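Local structure of tryptophan synthase alpha chain (Campylobacter jejuni, 3THA) at residues Y51-A56 with A64-L69; G104-V109 with I134-R139; T146-T151 with I168-S173; I202-G207 with K219-V224. The protein probably catalyses, as the alpha subunit of tryptophan synthase, the aldol cleavage of indoleglycerol phosphate to indole and glyceraldehyde 3-phosphate. All blocks are in the same frame, centred on the assembly; numbering follows the deposited sequence. Where two conformers were deposited one is given.

In the fold
The chain is a closed barrel of eight parallel strands ringed by helices. Contacts 3 and 4 are buried in that barrel. They hold consecutive strands, 143-148 with 168-171 and 202-205 with 223-226, and strands 168-171 and 202-205 are themselves neighbours in the sheet. Their centres lie about 9 Å apart. Both rest mainly on backbone hydrogen bonds and apolar packing; contact 4 adds the carboxylate of Asp222. Contacts 1 and 2 are only partly buried and rely on charged side chains. Contact 1 fastens the loop after strand 44-48 to helix 60-70. Contact 2 joins helices 105-114 and 131-140. Contacts 1, 3 and 4 touch the second subunit; contact 2 does not.

Contact 1: Y51-A56 with A64-L69; sequences YSDPIA and AAKIAL
Ala65 meets the loop first, its CB 3.7 Å from CG of Pro54, with CD of the same ring next to it. Lys66 follows and carries the polar part of the contact. Its chain bends at chi2 (-149°) and again at chi4, where the turn of -42° places NZ. NZ lies 2.6 Å from OD2 of Asp53 and forms a salt bridge on the syn side of the carboxylate, 23° out of its plane. CG of Lys66 lies 3.4 Å from both OD1 and OD2 of Asp53. NZ is also 2.9 Å from O of Pro54, but the angle is poor for a hydrogen bond. The nearby carbonyl may still help to stabilise the ammonium charge. One turn after Ala65 comes Leu69. Its CD1 packs 3.5 Å from N of Asp53, and its CD2 lies 3.6 Å from O of Tyr51. OD1 of Asp53 is hydrogen-bonded to OG of Ser149 of the second subunit, and Phe206 of that subunit makes a cation-pi contact with Lys66. Asp57, a predicted proton acceptor, lies in the same loop, just after Ala56. The contact thus ties the loop after strand 44-48 back onto helix 60-70, while Tyr51 reaches helix 97-103.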
loop_
_atom_site.group_PDB
_atom_site.type_symbol
_atom_site.label_atom_id
_atom_site.label_comp_id
_atom_site.label_asym_id
_atom_site.label_seq_id
_atom_site.Cartn_x
_atom_site.Cartn_y
_atom_site.Cartn_z
ATOM N N TYR B 51 10.853 -1.366 -4.277
ATOM C CA TYR B 51 12.117 -0.763 -3.761
ATOM C C TYR B 51 12.383 -1.172 -2.319
ATOM O O TYR B 51 13.451 -1.713 -2.023
ATOM C CB TYR B 51 12.193 0.779 -3.917
ATOM C CG TYR B 51 13.371 1.411 -3.168
ATOM C CD1 TYR B 51 13.152 2.209 -2.055
ATOM C CD2 TYR B 51 14.708 1.153 -3.545
ATOM C CE1 TYR B 51 14.204 2.783 -1.333
ATOM C CE2 TYR B 51 15.785 1.715 -2.822
ATOM C CZ TYR B 51 15.517 2.540 -1.712
ATOM O OH TYR B 51 16.530 3.122 -0.963
ATOM N N SER B 52 11.417 -0.869 -1.446
ATOM C CA SER B 52 11.431 -1.332 -0.061
ATOM C C SER B 52 10.291 -2.326 0.148
ATOM O O SER B 52 9.173 -2.124 -0.345
ATOM C CB SER B 52 11.305 -0.157 0.921
ATOM O OG SER B 52 12.557 0.480 1.144
ATOM N N ASP B 53 10.575 -3.398 0.882
ATOM C CA ASP B 53 9.562 -4.430 1.096
ATOM C C ASP B 53 8.259 -3.875 1.689
ATOM O O ASP B 53 8.282 -3.222 2.721
ATOM C CB ASP B 53 10.098 -5.574 1.939
ATOM C CG ASP B 53 9.122 -6.731 2.027
ATOM O OD1 ASP B 53 9.507 -7.838 2.500
ATOM O OD2 ASP B 53 7.958 -6.527 1.610
ATOM N N PRO B 54 7.126 -4.116 1.000
ATOM C CA PRO B 54 5.759 -3.807 1.458
ATOM C C PRO B 54 5.396 -4.229 2.868
ATOM O O PRO B 54 5.502 -5.390 3.235
ATOM C CB PRO B 54 4.903 -4.560 0.470
ATOM C CG PRO B 54 5.700 -4.381 -0.823
ATOM C CD PRO B 54 7.143 -4.455 -0.438
ATOM N N ILE B 55 4.917 -3.255 3.625
ATOM C CA ILE B 55 4.618 -3.383 5.030
ATOM C C ILE B 55 3.350 -4.164 5.312
ATOM O O ILE B 55 3.114 -4.608 6.444
ATOM C CB ILE B 55 4.458 -1.991 5.618
ATOM C CG1 ILE B 55 4.599 -2.038 7.131
ATOM C CG2 ILE B 55 3.133 -1.383 5.169
ATOM C CD1 ILE B 55 5.179 -0.763 7.687
ATOM N N ALA B 56 2.512 -4.261 4.294
ATOM C CA ALA B 56 1.304 -5.096 4.269
ATOM C C ALA B 56 1.259 -6.375 5.179
ATOM O O ALA B 56 2.231 -6.688 5.891
ATOM C CB ALA B 56 1.055 -5.460 2.810
ATOM N N ALA B 64 4.420 -10.667 -4.134
ATOM C CA ALA B 64 5.068 -10.527 -5.452
ATOM C C ALA B 64 6.337 -9.686 -5.324
ATOM O O ALA B 64 7.431 -10.025 -5.912
ATOM C CB ALA B 64 4.135 -9.874 -6.426
ATOM N N ALA B 65 6.188 -8.605 -4.541
ATOM C CA ALA B 65 7.258 -7.639 -4.336
ATOM C C ALA B 65 8.405 -8.175 -3.451
ATOM O O ALA B 65 9.579 -7.899 -3.738
ATOM C CB ALA B 65 6.692 -6.293 -3.804
ATOM N N LYS B 66 8.087 -8.984 -2.425
ATOM C CA LYS B 66 9.137 -9.616 -1.639
ATOM C C LYS B 66 9.858 -10.571 -2.545
ATOM O O LYS B 66 11.102 -10.649 -2.561
ATOM C CB LYS B 66 8.613 -10.379 -0.408
ATOM C CG LYS B 66 7.573 -9.658 0.458
ATOM C CD LYS B 66 7.756 -10.143 1.881
ATOM C CE LYS B 66 6.696 -9.630 2.858
ATOM N NZ LYS B 66 6.267 -8.175 2.769
ATOM N N ILE B 67 9.077 -11.307 -3.324
ATOM C CA ILE B 67 9.677 -12.264 -4.243
ATOM C C ILE B 67 10.610 -11.552 -5.203
ATOM O O ILE B 67 11.750 -11.979 -5.371
ATOM C CB ILE B 67 8.644 -13.111 -4.970
ATOM C CG1 ILE B 67 7.929 -14.030 -3.953
ATOM C CG2 ILE B 67 9.345 -13.992 -5.988
ATOM C CD1 ILE B 67 6.464 -14.392 -4.277
ATOM N N ALA B 68 10.160 -10.442 -5.800
ATOM C CA ALA B 68 11.013 -9.726 -6.711
ATOM C C ALA B 68 12.277 -9.304 -5.963
ATOM O O ALA B 68 13.407 -9.480 -6.492
ATOM C CB ALA B 68 10.298 -8.503 -7.265
ATOM N N LEU B 69 12.081 -8.760 -4.748
ATOM C CA LEU B 69 13.182 -8.160 -3.977
ATOM C C LEU B 69 14.256 -9.157 -3.593
ATOM O O LEU B 69 15.443 -8.898 -3.803
ATOM C CB LEU B 69 12.704 -7.403 -2.721
ATOM C CG LEU B 69 11.991 -6.077 -2.944
ATOM C CD1 LEU B 69 11.333 -5.660 -1.615
ATOM C CD2 LEU B 69 12.935 -5.005 -3.487
#

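Contact 2: G104-V109 with I134-R139; sequences GLEKFV and IKECER
Val109 packs on the base and backbone of Glu136. CG2 of Val109 lies 3.9 Å from CB of Glu136, and its CG1 rests 3.8 Å from O of Glu136. At the more exposed side two carboxylates come close. OE2 of Glu106 is 3.2 Å from OE1 of Glu136, and the two carboxylate planes stand 89° apart. Both are acceptors, so the pair probably depends on the positive charge of Arg139 beside it. NH1 of Arg139 donates to OE1 of Glu136 at 3.0 Å, nearly in the guanidinium plane, and meets OE2 of that carboxylate at 2.6 Å. Glu136 reaches this position by bending at chi2 (-58°), which places its CD. The second ion pair is long: NH1 of Arg139 is 3.8 Å from OE2 of Glu106, which lies well out of the guanidinium plane. The three residues form a salt-bridge network. Tyr140 OH adds a weak hydrogen bond to OE2 of Glu106. The short helix axes approach to 9.5 Å and cross at -37°. Helices 105-114 and 131-140 pack side by side on the outside of the barrel, where Phe108 and Cys137 both rest on Leu120 of strand 117-121.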
loop_
_atom_site.group_PDB
_atom_site.type_symbol
_atom_site.label_atom_id
_atom_site.label_comp_id
_atom_site.label_asym_id
_atom_site.label_seq_id
_atom_site.Cartn_x
_atom_site.Cartn_y
_atom_site.Cartn_z
ATOM N N GLY B 104 16.896 9.652 -7.502
ATOM C CA GLY B 104 17.057 11.072 -7.872
ATOM C C GLY B 104 15.948 11.421 -8.836
ATOM O O GLY B 104 15.753 10.723 -9.809
ATOM N N LEU B 105 15.200 12.479 -8.574
ATOM C CA LEU B 105 13.968 12.761 -9.314
ATOM C C LEU B 105 14.132 12.954 -10.834
ATOM O O LEU B 105 13.433 12.310 -11.665
ATOM C CB LEU B 105 13.302 13.977 -8.737
ATOM C CG LEU B 105 12.048 13.893 -7.880
ATOM C CD1 LEU B 105 12.188 12.962 -6.645
ATOM C CD2 LEU B 105 11.757 15.335 -7.459
ATOM N N GLU B 106 15.060 13.845 -11.172
ATOM C CA GLU B 106 15.457 14.083 -12.536
ATOM C C GLU B 106 16.007 12.814 -13.206
ATOM O O GLU B 106 15.503 12.408 -14.263
ATOM C CB GLU B 106 16.478 15.235 -12.563
ATOM C CG GLU B 106 17.137 15.463 -13.871
ATOM C CD GLU B 106 17.530 16.911 -14.040
ATOM O OE1 GLU B 106 18.655 17.295 -13.608
ATOM O OE2 GLU B 106 16.704 17.663 -14.616
ATOM N N LYS B 107 17.035 12.198 -12.611
ATOM C CA LYS B 107 17.643 10.993 -13.192
ATOM C C LYS B 107 16.574 9.935 -13.579
ATOM O O LYS B 107 16.612 9.329 -14.663
ATOM C CB LYS B 107 18.664 10.373 -12.207
ATOM C CG LYS B 107 20.125 10.771 -12.382
ATOM C CD LYS B 107 20.420 12.233 -11.989
ATOM C CE LYS B 107 21.831 12.690 -12.465
ATOM N NZ LYS B 107 22.086 14.172 -12.304
ATOM N N PHE B 108 15.635 9.719 -12.654
ATOM C CA PHE B 108 14.555 8.749 -12.830
ATOM C C PHE B 108 13.666 9.032 -14.055
ATOM O O PHE B 108 13.382 8.128 -14.880
ATOM C CB PHE B 108 13.678 8.710 -11.573
ATOM C CG PHE B 108 12.689 7.602 -11.596
ATOM C CD1 PHE B 108 11.384 7.837 -11.980
ATOM C CD2 PHE B 108 13.091 6.278 -11.305
ATOM C CE1 PHE B 108 10.474 6.789 -12.031
ATOM C CE2 PHE B 108 12.189 5.243 -11.352
ATOM C CZ PHE B 108 10.877 5.492 -11.724
ATOM N N VAL B 109 13.210 10.275 -14.134
ATOM C CA VAL B 109 12.205 10.669 -15.096
ATOM C C VAL B 109 12.774 10.623 -16.493
ATOM O O VAL B 109 12.133 10.108 -17.390
ATOM C CB VAL B 109 11.599 12.072 -14.788
ATOM C CG1 VAL B 109 10.528 12.442 -15.823
ATOM C CG2 VAL B 109 11.004 12.101 -13.397
ATOM N N ILE B 134 6.339 16.825 -10.471
ATOM C CA ILE B 134 5.579 17.402 -11.562
ATOM C C ILE B 134 6.508 18.225 -12.446
ATOM O O ILE B 134 6.397 18.204 -13.683
ATOM C CB ILE B 134 4.461 18.299 -11.024
ATOM C CG1 ILE B 134 3.319 17.439 -10.473
ATOM C CG2 ILE B 134 3.980 19.311 -12.093
ATOM C CD1 ILE B 134 2.175 18.272 -9.787
ATOM N N LYS B 135 7.435 18.923 -11.805
ATOM C CA LYS B 135 8.326 19.794 -12.520
ATOM C C LYS B 135 9.148 18.961 -13.483
ATOM O O LYS B 135 9.211 19.263 -14.675
ATOM C CB LYS B 135 9.197 20.598 -11.562
ATOM C CG LYS B 135 9.108 22.091 -11.789
ATOM C CD LYS B 135 7.757 22.695 -11.364
ATOM C CE LYS B 135 7.661 24.204 -11.727
ATOM N NZ LYS B 135 6.269 24.736 -11.541
ATOM N N GLU B 136 9.732 17.881 -12.986
ATOM C CA GLU B 136 10.469 16.997 -13.866
ATOM C C GLU B 136 9.576 16.331 -14.899
ATOM O O GLU B 136 9.995 16.172 -16.012
ATOM C CB GLU B 136 11.266 15.967 -13.095
ATOM C CG GLU B 136 12.200 16.587 -12.107
ATOM C CD GLU B 136 13.171 17.519 -12.766
ATOM O OE1 GLU B 136 13.678 17.175 -13.854
ATOM O OE2 GLU B 136 13.430 18.601 -12.204
ATOM N N CYS B 137 8.351 15.945 -14.558
ATOM C CA CYS B 137 7.495 15.348 -15.591
ATOM C C CYS B 137 7.158 16.339 -16.734
ATOM O O CYS B 137 7.315 15.975 -17.893
ATOM C CB CYS B 137 6.233 14.696 -15.038
ATOM S SG CYS B 137 6.494 13.291 -13.893
ATOM N N GLU B 138 6.703 17.561 -16.436
ATOM C CA GLU B 138 6.533 18.566 -17.517
ATOM C C GLU B 138 7.804 18.601 -18.363
ATOM O O GLU B 138 7.752 18.550 -19.595
ATOM C CB GLU B 138 6.319 19.996 -16.994
ATOM C CG GLU B 138 5.002 20.330 -16.308
ATOM C CD GLU B 138 5.028 21.768 -15.690
ATOM O OE1 GLU B 138 5.538 22.733 -16.344
ATOM O OE2 GLU B 138 4.549 21.929 -14.541
ATOM N N ARG B 139 8.946 18.681 -17.681
ATOM C CA ARG B 139 10.252 18.843 -18.337
ATOM C C ARG B 139 10.570 17.772 -19.397
ATOM O O ARG B 139 11.208 18.085 -20.396
ATOM C CB ARG B 139 11.383 18.928 -17.290
ATOM C CG ARG B 139 12.802 18.899 -17.886
ATOM C CD ARG B 139 13.920 19.020 -16.846
ATOM N NE ARG B 139 14.132 20.424 -16.513
ATOM C CZ ARG B 139 14.032 20.926 -15.287
ATOM N NH1 ARG B 139 13.776 20.132 -14.252
ATOM N NH2 ARG B 139 14.229 22.219 -15.093
#

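Contact 3: T146-T151 with I168-S173; sequences TLVSVT and IYLLAS
Two neighbouring parallel strands of the TIM barrel meet here, joined by helix 154-161 in a beta-alpha-beta crossover. Strands 143-148 and 168-171 are held by three backbone hydrogen bonds. Tyr169 N donates to O of Thr146 at 2.9 Å. Val148 N donates to O of Tyr169 at 2.8 Å, and Leu171 N to O of Val148 at 2.8 Å. Tyr169 bonds through N and O to Thr146 and Val148, on either side of Leu147, as in parallel strands. Side chains alternate between the two faces of the sheet. On one face, Leu147 and Tyr169 lie side by side and point the same way. CD1 of Leu147 touches CB of Tyr169 at 3.7 Å, and the phenol ring leads away. The side chain of Tyr169 is about 4 Å from that of Glu46, a predicted proton acceptor, which places this face by the probable active site. On the other face, Val148 crosses both Ile168 and Leu170 obliquely, its CG1 3.8 Å from CG2 of Ile168. CG of Leu170 is anti to its backbone N (chi1 -175°), and CD1 beyond it lies 3.4 Å from CG2 of Val148. Leu170 also packs on Leu187 of helix 180-195, so this face looks toward the helices. Leu147 and Leu171 touch Ile55 and Pro54, respectively, of the second subunit. Past the strand ends, CB of Val150 sits 3.4 Å from OG of Ser173.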
loop_
_atom_site.group_PDB
_atom_site.type_symbol
_atom_site.label_atom_id
_atom_site.label_comp_id
_atom_site.label_asym_id
_atom_site.label_seq_id
_atom_site.Cartn_x
_atom_site.Cartn_y
_atom_site.Cartn_z
ATOM N N THR B 146 -3.261 11.556 -12.433
ATOM C CA THR B 146 -4.100 12.148 -11.419
ATOM C C THR B 146 -5.181 11.166 -10.991
ATOM O O THR B 146 -5.908 10.619 -11.846
ATOM C CB THR B 146 -4.867 13.389 -11.997
ATOM O OG1 THR B 146 -3.955 14.325 -12.573
ATOM C CG2 THR B 146 -5.648 14.101 -10.927
ATOM N N LEU B 147 -5.347 11.029 -9.675
ATOM C CA LEU B 147 -6.283 10.104 -9.102
ATOM C C LEU B 147 -7.463 10.816 -8.561
ATOM O O LEU B 147 -7.297 11.830 -7.909
ATOM C CB LEU B 147 -5.630 9.363 -7.938
ATOM C CG LEU B 147 -4.899 8.091 -8.313
ATOM C CD1 LEU B 147 -3.873 8.305 -9.467
ATOM C CD2 LEU B 147 -4.230 7.582 -7.076
ATOM N N VAL B 148 -8.660 10.303 -8.801
ATOM C CA VAL B 148 -9.843 10.845 -8.150
ATOM C C VAL B 148 -10.732 9.696 -7.692
ATOM O O VAL B 148 -10.627 8.610 -8.249
ATOM C CB VAL B 148 -10.621 11.871 -9.039
ATOM C CG1 VAL B 148 -9.673 12.658 -9.925
ATOM C CG2 VAL B 148 -11.689 11.210 -9.874
ATOM N N SER B 149 -11.574 9.928 -6.677
ATOM C CA SER B 149 -12.559 8.958 -6.223
ATOM C C SER B 149 -13.938 9.449 -6.484
ATOM O O SER B 149 -14.162 10.608 -6.879
ATOM C CB SER B 149 -12.466 8.800 -4.728
ATOM O OG SER B 149 -11.112 8.668 -4.357
ATOM N N VAL B 150 -14.887 8.578 -6.205
ATOM C CA VAL B 150 -16.283 8.902 -6.322
ATOM C C VAL B 150 -16.650 9.995 -5.304
ATOM O O VAL B 150 -17.610 10.748 -5.497
ATOM C CB VAL B 150 -17.143 7.601 -6.187
ATOM C CG1 VAL B 150 -18.579 7.897 -5.795
ATOM C CG2 VAL B 150 -17.123 6.818 -7.482
ATOM N N THR B 151 -15.853 10.107 -4.244
ATOM C CA THR B 151 -16.173 11.010 -3.133
ATOM C C THR B 151 -15.387 12.312 -3.144
ATOM O O THR B 151 -15.656 13.180 -2.328
ATOM C CB THR B 151 -15.788 10.364 -1.795
ATOM O OG1 THR B 151 -14.432 9.926 -1.896
ATOM C CG2 THR B 151 -16.691 9.186 -1.453
ATOM N N ILE B 168 -7.364 10.237 -16.517
ATOM C CA ILE B 168 -7.789 10.348 -15.142
ATOM C C ILE B 168 -7.985 8.955 -14.595
ATOM O O ILE B 168 -8.610 8.109 -15.245
ATOM C CB ILE B 168 -9.094 11.167 -14.972
ATOM C CG1 ILE B 168 -9.034 12.457 -15.804
ATOM C CG2 ILE B 168 -9.327 11.479 -13.485
ATOM C CD1 ILE B 168 -7.872 13.353 -15.449
ATOM N N TYR B 169 -7.436 8.723 -13.399
ATOM C CA TYR B 169 -7.546 7.453 -12.735
ATOM C C TYR B 169 -8.674 7.625 -11.761
ATOM O O TYR B 169 -8.473 8.164 -10.662
ATOM C CB TYR B 169 -6.257 7.147 -11.995
ATOM C CG TYR B 169 -6.001 5.674 -11.639
ATOM C CD1 TYR B 169 -6.991 4.886 -11.039
ATOM C CD2 TYR B 169 -4.758 5.087 -11.884
ATOM C CE1 TYR B 169 -6.763 3.552 -10.724
ATOM C CE2 TYR B 169 -4.527 3.722 -11.586
ATOM C CZ TYR B 169 -5.529 2.982 -10.983
ATOM O OH TYR B 169 -5.315 1.652 -10.638
ATOM N N LEU B 170 -9.867 7.195 -12.174
ATOM C CA LEU B 170 -11.038 7.117 -11.313
ATOM C C LEU B 170 -11.090 5.832 -10.458
ATOM O O LEU B 170 -11.431 4.760 -10.958
ATOM C CB LEU B 170 -12.327 7.237 -12.127
ATOM C CG LEU B 170 -13.572 7.285 -11.227
ATOM C CD1 LEU B 170 -13.443 8.303 -10.035
ATOM C CD2 LEU B 170 -14.816 7.567 -12.005
ATOM N N LEU B 171 -10.780 5.941 -9.171
ATOM C CA LEU B 171 -10.948 4.810 -8.280
ATOM C C LEU B 171 -12.426 4.519 -8.172
ATOM O O LEU B 171 -13.267 5.399 -8.377
ATOM C CB LEU B 171 -10.336 5.075 -6.905
ATOM C CG LEU B 171 -8.857 5.444 -6.984
ATOM C CD1 LEU B 171 -8.308 5.819 -5.644
ATOM C CD2 LEU B 171 -8.063 4.316 -7.560
ATOM N N ALA B 172 -12.742 3.264 -7.907
ATOM C CA ALA B 172 -14.102 2.856 -7.757
ATOM C C ALA B 172 -14.266 2.653 -6.261
ATOM O O ALA B 172 -13.276 2.455 -5.542
ATOM C CB ALA B 172 -14.337 1.585 -8.530
ATOM N N SER B 173 -15.491 2.784 -5.780
ATOM C CA SER B 173 -15.761 2.640 -4.369
ATOM C C SER B 173 -16.424 1.316 -4.166
ATOM O O SER B 173 -17.018 0.758 -5.101
ATOM C CB SER B 173 -16.719 3.708 -3.893
ATOM O OG SER B 173 -16.190 4.976 -4.164
#

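Contact 4: I202-G207 with K219-V224; sequences IFVGFG and KVADGV
Asp222 OD2 accepts the backbone N-H of Ile202 at 3.0 Å, and a long, weak ion pair links the same oxygen to Arg8. The N-H bond arrives on the anti side of the carboxylate, 21° out of its plane. The other oxygen, OD1, forms a salt bridge with Arg195, so the carboxylate joins the start of strand 202-205 to helix 180-195. Its two arginine neighbours would probably favour the charged form. Asp222 also returns a bond through its backbone: its N donates to O of Ile202 at 2.8 Å. Ile202 is thus held at both its N and its O by Asp222. CG of Asp222 is anti to its own carbonyl carbon and beside its backbone N (chi1 -65°), 3.8 Å from N of Ile202. Further along, Val204 N donates to O of Gly223 at 3.3 Å, from above the carbonyl plane. Phe203 lies against the backbone here. Its CD1 is 3.3 Å from CA of Gly223, which has no side chain, so the ring comes close to the main chain. On the other face, CG2 of Val204 touches CG1 of Val220 at 4.0 Å, the two side chains crossing at about a right angle, and CB of Ala221 at 4.0 Å. Strands 202-205 and 223-226, linked through helix 212-217, form the last beta-alpha-beta unit of the TIM barrel. Backbone hydrogen bonds of Asp222 and Val224 with Ala15, at the start of strand 15-21, close the barrel.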
loop_
_atom_site.group_PDB
_atom_site.type_symbol
_atom_site.label_atom_id
_atom_site.label_comp_id
_atom_site.label_asym_id
_atom_site.label_seq_id
_atom_site.Cartn_x
_atom_site.Cartn_y
_atom_site.Cartn_z
ATOM N N ILE B 202 -10.810 8.663 -19.256
ATOM C CA ILE B 202 -11.100 8.243 -17.889
ATOM C C ILE B 202 -11.095 6.720 -17.843
ATOM O O ILE B 202 -11.774 6.061 -18.638
ATOM C CB ILE B 202 -12.457 8.861 -17.398
ATOM C CG1 ILE B 202 -12.428 10.387 -17.640
ATOM C CG2 ILE B 202 -12.707 8.562 -15.891
ATOM C CD1 ILE B 202 -13.764 11.076 -17.655
ATOM N N PHE B 203 -10.260 6.176 -16.968
ATOM C CA PHE B 203 -10.080 4.742 -16.756
ATOM C C PHE B 203 -10.408 4.406 -15.308
ATOM O O PHE B 203 -9.895 5.049 -14.394
ATOM C CB PHE B 203 -8.628 4.293 -17.016
ATOM C CG PHE B 203 -8.074 4.630 -18.395
ATOM C CD1 PHE B 203 -8.888 4.841 -19.486
ATOM C CD2 PHE B 203 -6.705 4.679 -18.592
ATOM C CE1 PHE B 203 -8.349 5.156 -20.737
ATOM C CE2 PHE B 203 -6.155 4.990 -19.850
ATOM C CZ PHE B 203 -6.974 5.236 -20.917
ATOM N N VAL B 204 -11.251 3.390 -15.100
ATOM C CA VAL B 204 -11.642 2.975 -13.763
ATOM C C VAL B 204 -10.917 1.723 -13.293
ATOM O O VAL B 204 -10.952 0.697 -13.965
ATOM C CB VAL B 204 -13.133 2.693 -13.666
ATOM C CG1 VAL B 204 -13.507 2.544 -12.207
ATOM C CG2 VAL B 204 -13.949 3.807 -14.293
ATOM N N GLY B 205 -10.289 1.821 -12.124
ATOM C CA GLY B 205 -9.589 0.719 -11.490
ATOM C C GLY B 205 -9.895 0.577 -10.005
ATOM O O GLY B 205 -10.448 1.501 -9.368
ATOM N N PHE B 206 -9.496 -0.579 -9.454
ATOM C CA PHE B 206 -9.787 -1.035 -8.056
ATOM C C PHE B 206 -11.032 -1.936 -7.938
ATOM O O PHE B 206 -12.159 -1.483 -8.128
ATOM C CB PHE B 206 -9.821 0.090 -6.969
ATOM C CG PHE B 206 -9.943 -0.458 -5.546
ATOM C CD1 PHE B 206 -8.812 -0.640 -4.763
ATOM C CD2 PHE B 206 -11.189 -0.851 -5.030
ATOM C CE1 PHE B 206 -8.915 -1.194 -3.488
ATOM C CE2 PHE B 206 -11.307 -1.399 -3.747
ATOM C CZ PHE B 206 -10.167 -1.578 -2.972
ATOM N N GLY B 207 -10.802 -3.217 -7.630
ATOM C CA GLY B 207 -11.897 -4.152 -7.361
ATOM C C GLY B 207 -12.191 -5.102 -8.503
ATOM O O GLY B 207 -12.702 -6.207 -8.290
ATOM N N LYS B 219 -18.800 0.089 -19.916
ATOM C CA LYS B 219 -19.777 1.112 -20.297
ATOM C C LYS B 219 -19.826 2.265 -19.312
ATOM O O LYS B 219 -20.768 3.055 -19.307
ATOM C CB LYS B 219 -21.179 0.530 -20.542
ATOM C CG LYS B 219 -21.625 -0.602 -19.627
ATOM C CD LYS B 219 -22.215 -1.712 -20.495
ATOM C CE LYS B 219 -22.577 -2.957 -19.704
ATOM N NZ LYS B 219 -22.675 -4.169 -20.597
ATOM N N VAL B 220 -18.799 2.356 -18.482
ATOM C CA VAL B 220 -18.777 3.364 -17.445
ATOM C C VAL B 220 -17.933 4.512 -17.955
ATOM O O VAL B 220 -18.352 5.655 -17.885
ATOM C CB VAL B 220 -18.248 2.781 -16.116
ATOM C CG1 VAL B 220 -17.818 3.872 -15.167
ATOM C CG2 VAL B 220 -19.309 1.900 -15.476
ATOM N N ALA B 221 -16.773 4.192 -18.529
ATOM C CA ALA B 221 -15.812 5.216 -18.949
ATOM C C ALA B 221 -15.102 4.913 -20.275
ATOM O O ALA B 221 -15.749 4.525 -21.249
ATOM C CB ALA B 221 -14.810 5.482 -17.835
ATOM N N ASP B 222 -13.783 5.111 -20.312
ATOM C CA ASP B 222 -12.995 4.968 -21.542
ATOM C C ASP B 222 -11.980 3.832 -21.467
ATOM O O ASP B 222 -11.265 3.599 -22.439
ATOM C CB ASP B 222 -12.194 6.259 -21.796
ATOM C CG ASP B 222 -13.069 7.446 -22.072
ATOM O OD1 ASP B 222 -14.128 7.300 -22.722
ATOM O OD2 ASP B 222 -12.691 8.539 -21.651
ATOM N N GLY B 223 -11.860 3.195 -20.298
ATOM C CA GLY B 223 -10.838 2.181 -20.033
ATOM C C GLY B 223 -11.101 1.449 -18.724
ATOM O O GLY B 223 -11.933 1.894 -17.917
ATOM N N VAL B 224 -10.400 0.332 -18.506
ATOM C CA VAL B 224 -10.627 -0.513 -17.331
ATOM C C VAL B 224 -9.274 -1.009 -16.857
ATOM O O VAL B 224 -8.442 -1.374 -17.699
ATOM C CB VAL B 224 -11.502 -1.722 -17.716
ATOM C CG1 VAL B 224 -11.537 -2.753 -16.605
ATOM C CG2 VAL B 224 -12.907 -1.274 -18.112
#